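Local coordinates for protein cellulose 1,4-beta-cellobiosidase (Thermobifida fusca, PDB 4JJJ) that probably cleaves cellulose chains to cellobiose, this chain being the (alpha/alpha)6 glycoside hydrolase family 48 domain of a longer protein, at residues V230-W235 / N328-A334; A426-T432 / Y511-S516; I449-D453 / F463-S467; W471-P475 / N487-Q491; L505-M510 / T524-L529. The protein carries 1 engineered substitution. One frame throughout, in Å; residues are numbered along the deposited sequence. Where two conformers were deposited one is given.

Contacts 1 and 5 are buried helix pairings, whereas contacts 2, 3 and 4 are partly exposed. Helix 499-516 serves both contact 2, with a roughly parallel neighbour, and contact 5, with the antiparallel helix that follows it; Ala426 of contact 2 packs on the backbone of Thr508 in contact 5. Contacts 1 and 2 meet through Gln427, whose amide oxygen links helices 223-242 and 416-432. Contacts 3 and 4 share strand 465-473, near its beginning and at its end. Contact 5 is wholly apolar between its segments, contact 1 adds one amide bond, contact 2 combines aromatic rings with an exposed arginine, and contacts 3 and 4 combine backbone pairing with side-chain packing.

Contact 1 of 5, residues V230-W235 / N328-A334; sequences VQVMFW and NVLAAYA
Val230 begins the contact by setting CG1 4.1 Å from Ala331 CB. The extended side chain of Gln231 carries CG to 3.7 Å from Leu330 CD1 and crosses the side chain of Asn328 at about a right angle. Its OE1 accepts from Asn328 ND2 at 3.1 Å in a nearly straight bond (166°); Gln231 OE1 lies near the amide plane of Asn328, whose ND2 stands above the carbonyl plane of Gln231. Asn328 is the N-cap: its OD1 takes the N-H of Ala331, so both ends of this amide are engaged and its rotation is fixed. Its side chain lies about 6 Å from that of Asn224, an engineered residue at the predicted nucleophile position. With CG anti to the backbone N (chi1 167°), Phe234 is swung across to helix 329-337, where CD2 lies 3.8 Å from Leu330 CD1 and CD1 lies 3.8 Å from Ala334 CB. Its CE1 meets the edge of the Tyr333 ring. The segment axes approach to 8.7 Å at 62°. Helix 416-432 covers one flank, where Gln427 OE1 receives both Gln231 NE2 and Trp235 NE1; helix 348-365 packs against Val329 and Ala332, and helix 50-67 against Val232.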
# COMPACT_ATOMS: atom_id res chain seq x y z
N VAL A 230 -8.53 3.56 8.71
CA VAL A 230 -8.74 4.47 9.82
C VAL A 230 -9.25 5.82 9.37
O VAL A 230 -10.21 6.31 9.90
CB VAL A 230 -7.42 4.68 10.63
CG1 VAL A 230 -7.58 5.78 11.73
CG2 VAL A 230 -6.94 3.36 11.26
N GLN A 231 -8.67 6.41 8.35
CA GLN A 231 -9.13 7.62 7.79
C GLN A 231 -10.61 7.55 7.34
O GLN A 231 -11.38 8.46 7.59
CB GLN A 231 -8.24 7.95 6.55
CG GLN A 231 -8.68 9.09 5.75
CD GLN A 231 -7.95 9.19 4.42
OE1 GLN A 231 -7.20 8.32 4.08
NE2 GLN A 231 -8.16 10.32 3.69
N VAL A 232 -10.99 6.45 6.74
CA VAL A 232 -12.40 6.24 6.31
C VAL A 232 -13.33 6.32 7.52
O VAL A 232 -14.37 6.99 7.50
CB VAL A 232 -12.62 4.90 5.57
CG1 VAL A 232 -14.11 4.62 5.44
CG2 VAL A 232 -11.86 4.95 4.28
N MET A 233 -12.88 5.73 8.65
CA MET A 233 -13.74 5.68 9.80
C MET A 233 -13.79 7.03 10.49
O MET A 233 -14.80 7.36 11.14
CB MET A 233 -13.32 4.56 10.71
CG MET A 233 -13.56 3.20 10.15
SD MET A 233 -15.25 2.92 9.47
CE MET A 233 -16.15 3.37 10.79
N PHE A 234 -12.77 7.88 10.41
CA PHE A 234 -12.92 9.28 10.85
C PHE A 234 -14.11 9.93 10.16
O PHE A 234 -15.00 10.56 10.72
CB PHE A 234 -11.67 10.10 10.57
CG PHE A 234 -11.88 11.54 10.72
CD1 PHE A 234 -11.84 12.16 11.95
CD2 PHE A 234 -12.11 12.32 9.64
CE1 PHE A 234 -12.05 13.52 12.10
CE2 PHE A 234 -12.31 13.65 9.73
CZ PHE A 234 -12.34 14.29 11.00
N TRP A 235 -14.18 9.73 8.85
CA TRP A 235 -15.27 10.31 8.05
C TRP A 235 -16.60 9.67 8.33
O TRP A 235 -17.60 10.41 8.47
CB TRP A 235 -14.93 10.24 6.55
CG TRP A 235 -13.86 11.27 6.23
CD1 TRP A 235 -12.54 11.02 5.85
CD2 TRP A 235 -14.00 12.68 6.35
NE1 TRP A 235 -11.87 12.25 5.75
CE2 TRP A 235 -12.76 13.27 5.99
CE3 TRP A 235 -15.05 13.52 6.70
CZ2 TRP A 235 -12.56 14.68 5.99
CZ3 TRP A 235 -14.86 14.86 6.73
CH2 TRP A 235 -13.57 15.45 6.39
N ASN A 328 -0.19 9.59 6.30
CA ASN A 328 -1.61 9.86 6.41
C ASN A 328 -1.84 10.73 7.60
O ASN A 328 -2.15 10.26 8.69
CB ASN A 328 -2.43 8.57 6.48
CG ASN A 328 -3.87 8.80 6.15
OD1 ASN A 328 -4.45 9.81 6.54
ND2 ASN A 328 -4.47 7.88 5.38
N VAL A 329 -1.70 12.03 7.31
CA VAL A 329 -1.78 12.98 8.40
C VAL A 329 -3.23 13.07 8.92
O VAL A 329 -3.44 13.52 10.07
CB VAL A 329 -1.26 14.32 7.97
CG1 VAL A 329 0.25 14.18 7.71
CG2 VAL A 329 -2.04 14.99 6.86
N LEU A 330 -4.20 12.71 8.10
CA LEU A 330 -5.60 12.72 8.54
C LEU A 330 -5.85 11.58 9.48
O LEU A 330 -6.40 11.82 10.57
CB LEU A 330 -6.51 12.65 7.27
CG LEU A 330 -8.02 12.82 7.41
CD1 LEU A 330 -8.63 11.73 8.29
CD2 LEU A 330 -8.38 14.20 7.97
N ALA A 331 -5.42 10.39 9.17
CA ALA A 331 -5.47 9.27 10.10
C ALA A 331 -4.72 9.58 11.41
O ALA A 331 -5.21 9.19 12.48
CB ALA A 331 -4.99 8.01 9.47
N ALA A 332 -3.54 10.20 11.30
CA ALA A 332 -2.74 10.53 12.50
C ALA A 332 -3.44 11.55 13.40
O ALA A 332 -3.48 11.38 14.64
CB ALA A 332 -1.35 10.94 12.15
N TYR A 333 -4.08 12.52 12.75
CA TYR A 333 -4.88 13.52 13.49
C TYR A 333 -5.98 12.76 14.17
O TYR A 333 -6.26 13.03 15.38
CB TYR A 333 -5.47 14.51 12.45
CG TYR A 333 -6.62 15.30 13.06
CD1 TYR A 333 -6.34 16.33 13.89
CD2 TYR A 333 -7.89 15.04 12.69
CE1 TYR A 333 -7.40 17.11 14.40
CE2 TYR A 333 -8.93 15.74 13.26
CZ TYR A 333 -8.62 16.74 14.11
OH TYR A 333 -9.69 17.51 14.65
N ALA A 334 -6.71 11.89 13.48
CA ALA A 334 -7.88 11.18 14.05
C ALA A 334 -7.46 10.36 15.25
O ALA A 334 -8.15 10.41 16.32
CB ALA A 334 -8.63 10.33 13.03

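Contact 2 of 5, residues A426-T432 / Y511-S516; sequences AQLYYVT and YYAKRS
Tyr429 lies under the aliphatic part of Arg515, whose CG sits 3.6 Å from the ring centroid, over one face and offset toward the rim, a CH-pi contact. From there the arginine, bent at chi2 (89°), runs on across the end of helix 416-432. Its NH1 donates to Tyr430 O at 2.9 Å; Tyr430 O lies near the guanidinium plane, while NH1 stands above the plane of that carbonyl, and a water joins the same nitrogen to Val431 O. A second CH-pi contact has Gln427 CG over the centre of the Tyr511 ring, 3.6 Å from its centroid, the two side chains lying alongside and pointing the same way. Tyr511 CD2 also meets Tyr430 CD2 at 3.6 Å, the ring planes inclined at 51°. Closer to the backbones, Ala426 CB touches Tyr511 CB at 3.7 Å, letting the axes run 8.2 Å apart at only 26°. Tyr512 OH is bound to Asp442, a ligand of the neighbouring calcium, and helix 620-637 packs on Tyr511. Rings and methylene groups thus fill the interior side, while the arginine, on the solvent-exposed side, probably interacts favourably with the partial negative charge of the helix C-terminus through Tyr430 O.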
# COMPACT_ATOMS: atom_id res chain seq x y z
N ALA A 426 -4.80 17.72 2.24
CA ALA A 426 -5.89 18.62 1.96
C ALA A 426 -7.06 18.36 2.85
O ALA A 426 -7.79 19.33 3.23
CB ALA A 426 -6.25 18.55 0.47
N GLN A 427 -7.35 17.09 3.12
CA GLN A 427 -8.47 16.77 3.99
C GLN A 427 -8.19 17.35 5.43
O GLN A 427 -9.09 17.94 6.02
CB GLN A 427 -8.74 15.32 4.12
CG GLN A 427 -9.43 14.68 2.91
CD GLN A 427 -9.88 13.25 3.21
OE1 GLN A 427 -9.62 12.64 4.22
NE2 GLN A 427 -10.55 12.72 2.25
N LEU A 428 -6.99 17.18 5.94
CA LEU A 428 -6.64 17.78 7.22
C LEU A 428 -6.87 19.27 7.20
O LEU A 428 -7.46 19.86 8.16
CB LEU A 428 -5.20 17.44 7.58
CG LEU A 428 -4.71 18.07 8.84
CD1 LEU A 428 -5.46 17.42 10.04
CD2 LEU A 428 -3.19 17.87 8.97
N TYR A 429 -6.35 19.92 6.16
CA TYR A 429 -6.48 21.36 6.00
C TYR A 429 -7.96 21.78 5.98
O TYR A 429 -8.37 22.66 6.70
CB TYR A 429 -5.78 21.79 4.70
CG TYR A 429 -5.86 23.23 4.39
CD1 TYR A 429 -5.48 24.21 5.30
CD2 TYR A 429 -6.37 23.62 3.20
CE1 TYR A 429 -5.63 25.54 4.98
CE2 TYR A 429 -6.52 24.95 2.85
CZ TYR A 429 -6.15 25.91 3.75
OH TYR A 429 -6.23 27.28 3.36
N TYR A 430 -8.81 20.99 5.27
CA TYR A 430 -10.24 21.22 5.31
C TYR A 430 -10.78 21.13 6.73
O TYR A 430 -11.60 22.01 7.13
CB TYR A 430 -10.92 20.26 4.36
CG TYR A 430 -12.41 20.16 4.51
CD1 TYR A 430 -13.22 21.28 4.33
CD2 TYR A 430 -12.98 18.95 4.79
CE1 TYR A 430 -14.59 21.16 4.50
CE2 TYR A 430 -14.39 18.83 4.92
CZ TYR A 430 -15.18 19.96 4.79
OH TYR A 430 -16.58 19.76 4.90
N VAL A 431 -10.43 20.08 7.45
CA VAL A 431 -10.99 19.84 8.80
C VAL A 431 -10.58 20.91 9.78
O VAL A 431 -11.49 21.47 10.48
CB VAL A 431 -10.66 18.45 9.27
CG1 VAL A 431 -11.11 18.27 10.70
CG2 VAL A 431 -11.30 17.39 8.31
N THR A 432 -9.29 21.21 9.87
CA THR A 432 -8.77 21.99 11.01
C THR A 432 -8.12 23.30 10.55
O THR A 432 -7.78 24.15 11.43
CB THR A 432 -7.67 21.21 11.81
OG1 THR A 432 -6.47 21.16 11.02
CG2 THR A 432 -8.12 19.85 12.24
N TYR A 511 -10.78 19.82 -1.69
CA TYR A 511 -10.60 20.06 -0.23
C TYR A 511 -9.83 21.32 -0.03
O TYR A 511 -10.12 22.16 0.88
CB TYR A 511 -9.95 18.83 0.44
CG TYR A 511 -10.87 17.66 0.59
CD1 TYR A 511 -10.72 16.55 -0.20
CD2 TYR A 511 -11.85 17.64 1.58
CE1 TYR A 511 -11.57 15.47 -0.01
CE2 TYR A 511 -12.72 16.60 1.78
CZ TYR A 511 -12.63 15.50 0.96
OH TYR A 511 -13.39 14.38 1.10
N TYR A 512 -8.74 21.49 -0.81
CA TYR A 512 -7.95 22.70 -0.70
C TYR A 512 -8.72 23.97 -1.05
O TYR A 512 -8.64 24.99 -0.34
CB TYR A 512 -6.76 22.60 -1.62
CG TYR A 512 -5.90 23.86 -1.69
CD1 TYR A 512 -5.07 24.26 -0.62
CD2 TYR A 512 -5.90 24.60 -2.85
CE1 TYR A 512 -4.25 25.43 -0.71
CE2 TYR A 512 -5.13 25.78 -2.92
CZ TYR A 512 -4.31 26.13 -1.88
OH TYR A 512 -3.51 27.21 -2.02
N ALA A 513 -9.49 23.87 -2.11
CA ALA A 513 -10.31 25.02 -2.52
C ALA A 513 -11.34 25.38 -1.50
O ALA A 513 -11.59 26.58 -1.31
CB ALA A 513 -10.98 24.72 -3.85
N LYS A 514 -11.97 24.39 -0.92
CA LYS A 514 -13.05 24.62 0.05
C LYS A 514 -12.52 25.51 1.18
O LYS A 514 -13.21 26.49 1.54
CB LYS A 514 -13.64 23.35 0.55
CG LYS A 514 -14.76 23.54 1.58
CD LYS A 514 -15.94 24.22 0.97
CE LYS A 514 -17.01 24.44 2.02
NZ LYS A 514 -18.23 24.93 1.35
N ARG A 515 -11.36 25.12 1.76
CA ARG A 515 -10.84 25.81 2.91
C ARG A 515 -10.21 27.12 2.46
O ARG A 515 -10.32 28.17 3.16
CB ARG A 515 -9.90 24.88 3.70
CG ARG A 515 -9.33 25.46 4.98
CD ARG A 515 -10.39 25.09 6.03
NE ARG A 515 -10.09 25.74 7.22
CZ ARG A 515 -10.56 25.50 8.40
NH1 ARG A 515 -11.24 24.43 8.73
NH2 ARG A 515 -10.14 26.35 9.33
N SER A 516 -9.47 27.13 1.35
CA SER A 516 -8.65 28.32 1.00
C SER A 516 -9.44 29.39 0.24
O SER A 516 -8.98 30.54 0.18
CB SER A 516 -7.49 27.92 0.16
OG SER A 516 -7.91 27.36 -1.08
O HOH W 1 -11.67 24.45 11.60

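Contact 3 of 5, residues I449-D453 / F463-S467; sequences IQHTD and FQVPS. With FE (Fe (III) ion), chain M.
Asp453 and Gln464 pair through their backbones in a single antiparallel bridge. Asp453 N donates to Gln464 O at 2.9 Å in an almost straight bond (178°), and Gln464 N returns the bond to Asp453 O at 2.8 Å; both donors lie in the carbonyl plane of their acceptor. Beyond the bridge Phe463 O accepts from Gln497 NE2. Polar side chains of segment 449-453 bind close to home: Thr452 OG1 to Ala448 O, and Asp453 OD1 to Asp455 N. The bridge closes the loop that leads from helix 435-450 of the (alpha/alpha)6 fold into strand 465-473, itself half of a two-stranded antiparallel sheet with strand 488-496.

Van der Waals contact centres on Pro466, whose ring lies against the chain as it leaves the helix. Its CG approaches His451 O to 3.4 Å and His451 CB to 3.8 Å, and its CD lies 3.9 Å from Thr452 OG1. A glycine in its place removes these ring carbons and would probably leave a gap beside His451, with the strand entrance freer to shift. Thr452 CG2 lies loosely beside Val465 CG1, at 4.4 Å.

Metal binding falls to His451. With CG anti to the carbonyl carbon (chi1 -63°), its imidazole leads away from segment 463-467 and NE2 binds the iron ion at 2.2 Å, three waters being its other ligands among those modelled. The far nitrogen, ND1, is bonded to Trp447 O, a second-shell contact that fixes the rotation of the ring.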
# COMPACT_ATOMS: atom_id res chain seq x y z
N ILE A 449 -1.47 21.79 -10.68
CA ILE A 449 -2.32 22.51 -11.65
C ILE A 449 -1.56 22.79 -12.95
O ILE A 449 -2.12 22.55 -14.05
CB ILE A 449 -2.93 23.77 -10.99
CG1 ILE A 449 -3.92 23.34 -9.90
CG2 ILE A 449 -3.58 24.63 -12.08
CD1 ILE A 449 -4.46 24.53 -9.13
N GLN A 450 -0.34 23.25 -12.82
CA GLN A 450 0.53 23.65 -13.96
C GLN A 450 0.84 22.49 -14.88
O GLN A 450 1.28 22.70 -16.00
CB GLN A 450 1.83 24.13 -13.41
CG GLN A 450 1.82 25.51 -12.81
CD GLN A 450 0.46 26.21 -12.76
OE1 GLN A 450 -0.09 26.43 -11.65
NE2 GLN A 450 -0.05 26.68 -13.95
N HIS A 451 0.67 21.25 -14.39
CA HIS A 451 0.90 20.04 -15.17
C HIS A 451 -0.34 19.23 -15.43
O HIS A 451 -0.22 18.07 -15.81
CB HIS A 451 2.02 19.20 -14.45
CG HIS A 451 3.30 19.93 -14.40
ND1 HIS A 451 3.64 20.81 -13.38
CD2 HIS A 451 4.32 20.00 -15.29
CE1 HIS A 451 4.75 21.42 -13.67
NE2 HIS A 451 5.20 20.94 -14.81
N THR A 452 -1.49 19.85 -15.31
CA THR A 452 -2.77 19.22 -15.58
C THR A 452 -3.47 19.94 -16.71
O THR A 452 -3.48 21.19 -16.75
CB THR A 452 -3.64 19.29 -14.27
OG1 THR A 452 -3.00 18.54 -13.23
CG2 THR A 452 -4.98 18.67 -14.49
N ASP A 453 -4.09 19.17 -17.61
CA ASP A 453 -4.87 19.72 -18.73
C ASP A 453 -6.22 19.14 -18.75
O ASP A 453 -6.36 17.96 -18.97
CB ASP A 453 -4.17 19.44 -20.06
CG ASP A 453 -4.89 20.09 -21.27
OD1 ASP A 453 -5.96 20.71 -21.13
OD2 ASP A 453 -4.26 19.85 -22.34
N PHE A 463 -8.34 15.00 -21.75
CA PHE A 463 -7.65 15.55 -20.59
C PHE A 463 -6.37 14.77 -20.32
O PHE A 463 -6.24 13.62 -20.76
CB PHE A 463 -8.59 15.40 -19.35
CG PHE A 463 -8.61 14.03 -18.71
CD1 PHE A 463 -7.79 13.71 -17.66
CD2 PHE A 463 -9.45 13.02 -19.24
CE1 PHE A 463 -7.87 12.50 -17.12
CE2 PHE A 463 -9.52 11.76 -18.64
CZ PHE A 463 -8.69 11.52 -17.60
N GLN A 464 -5.49 15.36 -19.52
CA GLN A 464 -4.25 14.67 -19.16
C GLN A 464 -3.84 15.08 -17.75
O GLN A 464 -3.91 16.26 -17.39
CB GLN A 464 -3.10 15.10 -20.12
CG GLN A 464 -3.31 14.78 -21.61
CD GLN A 464 -2.80 13.41 -21.86
OE1 GLN A 464 -1.58 13.21 -22.04
NE2 GLN A 464 -3.60 12.44 -21.61
N VAL A 465 -3.35 14.12 -16.97
CA VAL A 465 -2.78 14.38 -15.67
C VAL A 465 -1.37 13.80 -15.63
O VAL A 465 -1.03 12.90 -16.45
CB VAL A 465 -3.64 13.71 -14.54
CG1 VAL A 465 -5.07 14.32 -14.59
CG2 VAL A 465 -3.72 12.21 -14.70
N PRO A 466 -0.54 14.27 -14.70
CA PRO A 466 0.81 13.68 -14.58
C PRO A 466 0.82 12.20 -14.30
O PRO A 466 -0.02 11.69 -13.60
CB PRO A 466 1.47 14.51 -13.48
CG PRO A 466 0.64 15.79 -13.48
CD PRO A 466 -0.74 15.38 -13.79
N SER A 467 1.82 11.49 -14.82
CA SER A 467 1.99 10.09 -14.64
C SER A 467 3.38 9.75 -14.08
O SER A 467 3.51 9.37 -12.91
CB SER A 467 1.71 9.33 -15.96
OG SER A 467 2.06 7.95 -15.75
FE FE M . 6.90 22.01 -15.79
O HOH W 2 5.68 22.05 -17.32
O HOH W 3 6.28 23.92 -15.85
O HOH W 4 7.84 22.07 -13.97

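Contact 4 of 5, residues W471-P475 / N487-Q491; sequences WSGQP and NLHVQ
Trp471 has CG anti to its carbonyl carbon (chi1 -68°) and Val490 has CG2 anti to its backbone N, torsions that lay the two side chains alongside each other. Val490 CB sits over the indole, 3.6 Å from the centroid of the six-membered ring and 18° off its normal, a CH-pi contact. The indole NE1 is bonded to Asn412 O. An alanine in place of Trp471 would probably uncover Val490 and leave Asn412 O without this donor. Trp471 and Val490 form a non-hydrogen-bonded antiparallel pair; Ser472 and His489 form the hydrogen-bonded one, with His489 N donating to Ser472 O at 2.9 Å and Ser472 N to His489 O at 3.0 Å. On their face Ser472 OG rests 3.3 Å from His489 CB. Gly473 takes a positive phi (74°), and a side chain there would collide with Asn487 O, which receives Gln474 N at 3.1 Å. Leu488 CD2 packs 4.0 Å from Pro475 CB, and a water bridges Gln474 O to Asn487 N. The segments are neighbouring ends of strands 465-473 and 488-496; strand 398-401 packs Tyr400 against Leu488 and Pro475, and Gln474 is tied by both amide ends to Gly391 and Ser393.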
# COMPACT_ATOMS: atom_id res chain seq x y z
N TRP A 471 13.18 12.48 -10.54
CA TRP A 471 13.70 13.20 -9.40
C TRP A 471 15.26 13.37 -9.57
O TRP A 471 15.94 12.55 -10.16
CB TRP A 471 13.50 12.33 -8.16
CG TRP A 471 12.05 12.20 -7.83
CD1 TRP A 471 11.16 11.23 -8.19
CD2 TRP A 471 11.27 13.24 -7.14
NE1 TRP A 471 9.85 11.56 -7.78
CE2 TRP A 471 9.90 12.78 -7.12
CE3 TRP A 471 11.59 14.43 -6.53
CZ2 TRP A 471 8.89 13.53 -6.57
CZ3 TRP A 471 10.58 15.13 -5.91
CH2 TRP A 471 9.27 14.73 -5.99
N SER A 472 15.75 14.43 -8.97
CA SER A 472 17.13 14.68 -8.92
C SER A 472 17.48 15.46 -7.67
O SER A 472 16.67 16.20 -7.16
CB SER A 472 17.64 15.35 -10.20
OG SER A 472 17.02 16.58 -10.41
N GLY A 473 18.76 15.40 -7.28
CA GLY A 473 19.13 16.16 -6.12
C GLY A 473 18.67 15.62 -4.77
O GLY A 473 18.33 14.41 -4.64
N GLN A 474 18.67 16.45 -3.73
CA GLN A 474 18.27 16.01 -2.42
C GLN A 474 17.80 17.19 -1.63
O GLN A 474 18.25 18.37 -1.87
CB GLN A 474 19.43 15.35 -1.68
CG GLN A 474 20.60 16.24 -1.43
CD GLN A 474 21.69 15.56 -0.55
OE1 GLN A 474 21.74 14.34 -0.48
NE2 GLN A 474 22.44 16.33 0.22
N PRO A 475 16.91 16.96 -0.69
CA PRO A 475 16.57 18.04 0.24
C PRO A 475 17.75 18.46 1.05
O PRO A 475 18.68 17.63 1.28
CB PRO A 475 15.47 17.39 1.17
CG PRO A 475 15.73 15.96 1.12
CD PRO A 475 16.37 15.63 -0.23
N ASN A 487 17.94 22.63 -4.16
CA ASN A 487 18.68 21.58 -4.84
C ASN A 487 18.01 20.17 -4.93
O ASN A 487 18.70 19.16 -5.15
CB ASN A 487 20.08 21.51 -4.33
CG ASN A 487 20.83 22.85 -4.58
OD1 ASN A 487 20.88 23.33 -5.69
ND2 ASN A 487 21.31 23.44 -3.56
N LEU A 488 16.72 20.15 -4.64
CA LEU A 488 15.88 18.98 -4.84
C LEU A 488 14.84 19.27 -5.91
O LEU A 488 14.14 20.28 -5.86
CB LEU A 488 15.13 18.73 -3.55
CG LEU A 488 14.14 17.53 -3.65
CD1 LEU A 488 14.78 16.23 -4.03
CD2 LEU A 488 13.45 17.51 -2.26
N HIS A 489 14.86 18.45 -6.96
CA HIS A 489 14.11 18.72 -8.14
C HIS A 489 13.24 17.58 -8.64
O HIS A 489 13.58 16.47 -8.51
CB HIS A 489 15.08 19.03 -9.34
CG HIS A 489 16.06 20.09 -9.06
ND1 HIS A 489 15.76 21.41 -9.29
CD2 HIS A 489 17.32 20.04 -8.59
CE1 HIS A 489 16.81 22.14 -8.96
NE2 HIS A 489 17.78 21.32 -8.57
N VAL A 490 12.11 17.93 -9.23
CA VAL A 490 11.31 16.98 -9.91
C VAL A 490 10.84 17.58 -11.26
O VAL A 490 10.45 18.79 -11.37
CB VAL A 490 10.07 16.58 -9.04
CG1 VAL A 490 9.10 17.74 -8.82
CG2 VAL A 490 9.28 15.50 -9.74
N GLN A 491 10.75 16.69 -12.27
CA GLN A 491 10.15 17.04 -13.56
C GLN A 491 9.15 15.91 -13.95
O GLN A 491 9.36 14.71 -13.59
CB GLN A 491 11.23 17.39 -14.65
CG GLN A 491 12.11 16.24 -14.94
CD GLN A 491 13.15 16.56 -16.01
OE1 GLN A 491 12.86 17.24 -16.97
NE2 GLN A 491 14.25 15.84 -15.90
O HOH W 5 14.51 16.13 -11.83
O HOH W 6 17.91 21.26 -1.58

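Contact 5 of 5, residues L505-M510 / T524-L529; sequences LAKTLM and TAEGLL. With ZN (zinc ion), chain S.
Ala506 and Ala525 bring the two helices together, their CA atoms 4.4 Å apart where the segment axes, 8.5 Å apart, run antiparallel at 150°. The small residues permit this approach: Ala525 CB rests 3.6 Å from Ala506 O and equally close to Met510 CG, while Ala506 CB touches Leu528 CB and Leu529 CD2. Leu528 reaches back with CD1 to 3.7 Å from Leu505 CD2, the two side chains crossing at a slant. Leu509 has CG anti to its carbonyl carbon (chi1 -67°), which brings CD1 to 3.6 Å from Thr524 CG2; the hydroxyl of Thr524 is bound to Thr520 O within its own helix. Met510 and Leu529 meet tip to tip, SD 4.0 Å from CD1. Helices 499-516 and 519-533 follow each other in the chain as an antiparallel helical hairpin within the (alpha/alpha)6 domain. Glu526, whose CB points away from helix 499-516, binds a zinc ion through OE2 at 1.9 Å, and His633 of helix 620-637 binds the same ion. No hydrogen bond joins the two segments, which implies that their pairing rests on close apolar fit, with the polar and metal-binding groups kept to the flanks.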
# COMPACT_ATOMS: atom_id res chain seq x y z
N LEU A 505 -6.63 13.57 -7.63
CA LEU A 505 -6.20 14.93 -7.91
C LEU A 505 -7.40 15.89 -7.76
O LEU A 505 -7.30 16.92 -7.11
CB LEU A 505 -5.57 15.00 -9.30
CG LEU A 505 -5.15 16.40 -9.75
CD1 LEU A 505 -4.18 17.01 -8.75
CD2 LEU A 505 -4.59 16.30 -11.17
N ALA A 506 -8.53 15.52 -8.32
CA ALA A 506 -9.73 16.33 -8.22
C ALA A 506 -10.08 16.54 -6.74
O ALA A 506 -10.41 17.68 -6.34
CB ALA A 506 -10.87 15.70 -8.90
N LYS A 507 -10.03 15.47 -5.91
CA LYS A 507 -10.35 15.64 -4.49
C LYS A 507 -9.37 16.56 -3.79
O LYS A 507 -9.75 17.40 -2.96
CB LYS A 507 -10.47 14.32 -3.84
CG LYS A 507 -11.75 13.56 -4.16
CD LYS A 507 -11.88 12.29 -3.40
CE LYS A 507 -10.96 11.18 -3.92
NZ LYS A 507 -10.70 10.12 -2.86
N THR A 508 -8.09 16.33 -4.04
CA THR A 508 -7.09 17.14 -3.41
C THR A 508 -7.38 18.61 -3.64
O THR A 508 -7.34 19.43 -2.69
CB THR A 508 -5.66 16.82 -4.01
OG1 THR A 508 -5.36 15.48 -3.70
CG2 THR A 508 -4.58 17.61 -3.36
N LEU A 509 -7.67 18.93 -4.86
CA LEU A 509 -7.96 20.31 -5.27
C LEU A 509 -9.26 20.86 -4.63
O LEU A 509 -9.30 22.01 -4.21
CB LEU A 509 -8.02 20.41 -6.81
CG LEU A 509 -6.63 20.16 -7.50
CD1 LEU A 509 -6.76 20.10 -8.99
CD2 LEU A 509 -5.63 21.20 -7.11
N MET A 510 -10.27 20.03 -4.55
CA MET A 510 -11.55 20.43 -3.94
C MET A 510 -11.40 20.72 -2.45
O MET A 510 -11.90 21.77 -2.00
CB MET A 510 -12.60 19.35 -4.17
CG MET A 510 -13.18 19.43 -5.61
SD MET A 510 -14.62 18.37 -5.80
CE MET A 510 -14.01 16.72 -5.43
N THR A 524 -9.98 23.72 -11.83
CA THR A 524 -9.29 22.51 -12.30
C THR A 524 -10.05 21.27 -11.88
O THR A 524 -10.26 20.38 -12.68
CB THR A 524 -7.80 22.50 -11.84
OG1 THR A 524 -7.21 23.73 -12.29
CG2 THR A 524 -7.00 21.33 -12.36
N ALA A 525 -10.39 21.19 -10.59
CA ALA A 525 -11.14 20.07 -10.07
C ALA A 525 -12.42 19.85 -10.86
O ALA A 525 -12.76 18.73 -11.23
CB ALA A 525 -11.47 20.29 -8.62
N GLU A 526 -13.13 20.96 -11.13
CA GLU A 526 -14.42 20.83 -11.80
C GLU A 526 -14.19 20.26 -13.21
O GLU A 526 -14.99 19.43 -13.68
CB GLU A 526 -15.10 22.18 -11.94
CG GLU A 526 -15.61 22.78 -10.65
CD GLU A 526 -16.90 22.17 -10.06
OE1 GLU A 526 -17.27 21.01 -10.32
OE2 GLU A 526 -17.58 22.94 -9.31
N GLY A 527 -13.12 20.70 -13.89
CA GLY A 527 -12.78 20.19 -15.21
C GLY A 527 -12.41 18.72 -15.23
O GLY A 527 -12.78 17.99 -16.10
N LEU A 528 -11.71 18.29 -14.16
CA LEU A 528 -11.43 16.86 -13.97
C LEU A 528 -12.68 15.99 -13.72
O LEU A 528 -12.84 14.91 -14.30
CB LEU A 528 -10.41 16.66 -12.85
CG LEU A 528 -9.02 17.26 -13.13
CD1 LEU A 528 -8.13 17.08 -11.94
CD2 LEU A 528 -8.41 16.64 -14.41
N LEU A 529 -13.64 16.49 -12.94
CA LEU A 529 -14.85 15.73 -12.70
C LEU A 529 -15.68 15.64 -14.01
O LEU A 529 -16.22 14.61 -14.32
CB LEU A 529 -15.70 16.43 -11.64
CG LEU A 529 -15.16 16.49 -10.21
CD1 LEU A 529 -16.15 17.24 -9.31
CD2 LEU A 529 -14.80 15.14 -9.72
ZN ZN S . -19.25 22.09 -8.85
O HOH W 7 -20.47 21.72 -10.45